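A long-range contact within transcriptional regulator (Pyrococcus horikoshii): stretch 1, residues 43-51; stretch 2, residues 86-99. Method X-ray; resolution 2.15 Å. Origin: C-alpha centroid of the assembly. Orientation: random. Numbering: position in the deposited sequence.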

# COMPACT_ATOMS: atom_id res chain seq x y z
N VAL A 43 23.66 0.15 18.91
CA VAL A 43 22.45 0.66 19.54
C VAL A 43 21.90 1.84 18.74
O VAL A 43 20.70 1.92 18.47
CB VAL A 43 22.70 1.10 21.01
CG1 VAL A 43 21.46 1.81 21.57
CG2 VAL A 43 23.02 -0.12 21.87
N LEU A 44 22.79 2.75 18.36
CA LEU A 44 22.40 3.91 17.57
C LEU A 44 21.65 3.50 16.31
O LEU A 44 20.60 4.07 15.99
CB LEU A 44 23.63 4.74 17.20
CG LEU A 44 23.86 6.05 17.97
CD1 LEU A 44 23.70 5.82 19.46
CD2 LEU A 44 25.26 6.59 17.65
N GLN A 45 22.18 2.52 15.59
CA GLN A 45 21.56 2.04 14.36
C GLN A 45 20.21 1.36 14.65
O GLN A 45 19.42 1.14 13.74
CB GLN A 45 22.48 1.05 13.65
CG GLN A 45 23.75 1.64 13.05
CD GLN A 45 23.48 2.54 11.86
OE1 GLN A 45 22.85 2.14 10.88
NE2 GLN A 45 23.97 3.78 11.94
N ASP A 46 19.94 1.05 15.92
CA ASP A 46 18.69 0.39 16.30
C ASP A 46 17.44 1.25 16.22
O ASP A 46 16.33 0.71 16.16
CB ASP A 46 18.77 -0.21 17.70
CG ASP A 46 19.62 -1.45 17.75
OD1 ASP A 46 19.66 -2.20 16.75
OD2 ASP A 46 20.26 -1.69 18.79
N PHE A 47 17.58 2.57 16.24
CA PHE A 47 16.38 3.41 16.15
C PHE A 47 15.64 3.13 14.85
O PHE A 47 14.44 2.83 14.84
CB PHE A 47 16.73 4.90 16.19
CG PHE A 47 15.53 5.78 16.10
CD1 PHE A 47 14.61 5.82 17.14
CD2 PHE A 47 15.30 6.54 14.96
CE1 PHE A 47 13.46 6.63 17.05
CE2 PHE A 47 14.15 7.35 14.85
CZ PHE A 47 13.23 7.39 15.90
N ASN A 48 16.37 3.22 13.75
CA ASN A 48 15.79 2.98 12.44
C ASN A 48 15.18 1.59 12.34
O ASN A 48 14.21 1.38 11.60
CB ASN A 48 16.86 3.14 11.37
CG ASN A 48 16.27 3.26 10.00
OD1 ASN A 48 15.51 4.19 9.73
ND2 ASN A 48 16.59 2.31 9.11
N TYR A 49 15.75 0.64 13.08
CA TYR A 49 15.27 -0.73 13.11
C TYR A 49 13.94 -0.76 13.86
O TYR A 49 12.97 -1.39 13.43
CB TYR A 49 16.32 -1.61 13.81
CG TYR A 49 16.16 -3.12 13.64
CD1 TYR A 49 17.28 -3.94 13.47
CD2 TYR A 49 14.91 -3.73 13.70
CE1 TYR A 49 17.17 -5.33 13.37
CE2 TYR A 49 14.78 -5.12 13.60
CZ TYR A 49 15.91 -5.91 13.44
OH TYR A 49 15.80 -7.28 13.38
N LEU A 50 13.92 -0.05 14.99
CA LEU A 50 12.74 0.06 15.84
C LEU A 50 11.57 0.65 15.05
O LEU A 50 10.45 0.13 15.09
CB LEU A 50 13.10 0.94 17.04
CG LEU A 50 12.09 1.28 18.13
CD1 LEU A 50 12.80 2.07 19.22
CD2 LEU A 50 10.93 2.08 17.55
N VAL A 51 11.84 1.75 14.35
CA VAL A 51 10.83 2.40 13.54
C VAL A 51 10.42 1.48 12.37
O VAL A 51 9.23 1.27 12.12
CB VAL A 51 11.35 3.77 12.99
CG1 VAL A 51 10.33 4.38 12.03
CG2 VAL A 51 11.60 4.74 14.14
N ASN A 86 12.32 1.71 26.85
CA ASN A 86 13.44 0.85 27.23
C ASN A 86 14.68 1.26 26.47
O ASN A 86 15.77 1.32 27.02
CB ASN A 86 13.13 -0.61 26.91
CG ASN A 86 12.01 -1.17 27.74
OD1 ASN A 86 11.97 -0.99 28.95
ND2 ASN A 86 11.09 -1.87 27.09
N TYR A 87 14.51 1.54 25.18
CA TYR A 87 15.61 1.95 24.32
C TYR A 87 16.22 3.24 24.85
O TYR A 87 17.44 3.40 24.83
CB TYR A 87 15.10 2.15 22.89
CG TYR A 87 16.12 2.61 21.88
CD1 TYR A 87 17.23 1.82 21.57
CD2 TYR A 87 15.95 3.82 21.20
CE1 TYR A 87 18.14 2.23 20.59
CE2 TYR A 87 16.86 4.24 20.23
CZ TYR A 87 17.95 3.45 19.93
OH TYR A 87 18.85 3.89 18.98
N VAL A 88 15.37 4.15 25.33
CA VAL A 88 15.86 5.41 25.88
C VAL A 88 16.69 5.15 27.13
O VAL A 88 17.75 5.76 27.32
CB VAL A 88 14.70 6.37 26.22
CG1 VAL A 88 15.18 7.52 27.12
CG2 VAL A 88 14.13 6.95 24.93
N LYS A 89 16.23 4.23 27.98
CA LYS A 89 16.95 3.89 29.21
C LYS A 89 18.31 3.30 28.88
O LYS A 89 19.30 3.57 29.57
CB LYS A 89 16.15 2.89 30.06
CG LYS A 89 14.88 3.47 30.66
CD LYS A 89 14.24 2.53 31.68
CE LYS A 89 12.91 3.10 32.18
NZ LYS A 89 12.19 2.20 33.13
N LEU A 90 18.36 2.49 27.82
CA LEU A 90 19.61 1.88 27.38
C LEU A 90 20.53 2.98 26.86
O LEU A 90 21.72 3.03 27.19
CB LEU A 90 19.36 0.85 26.27
CG LEU A 90 20.57 0.32 25.50
CD1 LEU A 90 21.60 -0.28 26.47
CD2 LEU A 90 20.09 -0.72 24.49
N LEU A 91 19.97 3.86 26.02
CA LEU A 91 20.74 4.97 25.47
C LEU A 91 21.37 5.80 26.59
O LEU A 91 22.50 6.27 26.47
CB LEU A 91 19.84 5.89 24.65
CG LEU A 91 19.33 5.35 23.31
CD1 LEU A 91 18.23 6.27 22.80
CD2 LEU A 91 20.48 5.25 22.31
N LYS A 92 20.61 5.96 27.68
CA LYS A 92 21.07 6.73 28.82
C LYS A 92 22.32 6.10 29.43
O LYS A 92 23.36 6.76 29.57
CB LYS A 92 19.97 6.85 29.88
CG LYS A 92 20.36 7.72 31.07
CD LYS A 92 19.16 8.16 31.91
CE LYS A 92 19.55 9.25 32.91
NZ LYS A 92 18.40 9.73 33.73
N GLU A 93 22.23 4.82 29.78
CA GLU A 93 23.36 4.10 30.36
C GLU A 93 24.62 4.30 29.51
O GLU A 93 25.73 4.24 30.03
CB GLU A 93 23.06 2.60 30.45
CG GLU A 93 21.83 2.24 31.25
CD GLU A 93 21.55 0.75 31.21
OE1 GLU A 93 21.56 0.17 30.11
OE2 GLU A 93 21.29 0.16 32.28
N LEU A 94 24.44 4.52 28.21
CA LEU A 94 25.57 4.72 27.30
C LEU A 94 25.90 6.19 27.05
O LEU A 94 26.68 6.51 26.15
CB LEU A 94 25.30 4.03 25.95
CG LEU A 94 25.14 2.50 25.90
CD1 LEU A 94 24.60 2.08 24.53
CD2 LEU A 94 26.47 1.83 26.18
N ASP A 95 25.31 7.09 27.84
CA ASP A 95 25.54 8.53 27.69
C ASP A 95 25.15 8.99 26.30
O ASP A 95 25.91 9.69 25.63
CB ASP A 95 27.00 8.89 27.94
CG ASP A 95 27.42 8.64 29.37
OD1 ASP A 95 26.76 9.17 30.28
OD2 ASP A 95 28.43 7.92 29.57
N LEU A 96 23.96 8.58 25.86
CA LEU A 96 23.42 8.96 24.57
C LEU A 96 21.99 9.36 24.82
O LEU A 96 21.42 9.00 25.85
CB LEU A 96 23.47 7.79 23.59
CG LEU A 96 24.87 7.35 23.17
CD1 LEU A 96 24.83 6.03 22.40
CD2 LEU A 96 25.48 8.47 22.32
N THR A 97 21.41 10.12 23.89
CA THR A 97 20.02 10.56 24.03
C THR A 97 19.24 10.15 22.78
O THR A 97 19.83 9.94 21.72
CB THR A 97 19.93 12.10 24.16
OG1 THR A 97 20.31 12.70 22.92
CG2 THR A 97 20.86 12.61 25.25
N LEU A 98 17.92 10.05 22.91
CA LEU A 98 17.07 9.69 21.78
C LEU A 98 17.42 10.61 20.61
O LEU A 98 17.47 10.18 19.45
CB LEU A 98 15.59 9.87 22.16
CG LEU A 98 14.57 8.95 21.47
CD1 LEU A 98 13.15 9.45 21.78
CD2 LEU A 98 14.81 8.91 19.97
N GLU A 99 17.71 11.87 20.93
CA GLU A 99 18.07 12.87 19.94
C GLU A 99 19.23 12.36 19.09
O GLU A 99 19.21 12.47 17.86
CB GLU A 99 18.47 14.18 20.63
CG GLU A 99 17.77 14.41 21.98
CD GLU A 99 18.30 15.63 22.74
OE1 GLU A 99 17.96 16.78 22.35
OE2 GLU A 99 19.06 15.45 23.72

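Two nearly antiparallel helices meet here in a mainly apolar contact, pinned by one hydrogen bond from a tyrosine to the opposing backbone. The helix directions differ by 167°, the axes come within 11.0 Å, and 426 Å² of surface is buried. Tyr87 is the centre. The CA-to-CB bond of Tyr87 points toward the other stretch; with chi1 t, its side chain sits as a knob among Val43, Asp46, Phe47 and Leu50. Tyr87 OH donates a hydrogen bond to Val43 O at 2.8 Å. Val43 O also accepts a backbone hydrogen bond from Asp46 N at 2.8 Å. The helix is kinked at Phe47 and Asn48, and Phe47 N lies 3.3 Å from Tyr87 OH. Tyrosine suits this place because its ring packs against carbon while its hydroxyl can bond to a backbone carbonyl at the far end of the ring.

Val43 is buried. Val43 CG1 lies 3.5 Å from Tyr87 CE1 and 3.7 Å from Leu91 CD2. Val43 CG2 lies 3.8 Å from Leu94 CD1. Leu44 CA-to-CB points away from stretch 2, but its end comes nearer, and Leu44 CD1 comes unusually close to Leu96 CD1, at 3.2 Å. Val43 and the leucines have no polar side-chain group to satisfy, which suits these carbon contacts. Beyond the 86-93 helix, Leu98 extends the apolar contact: Leu98 CD2 lies 3.9 Å from Phe47 CE1.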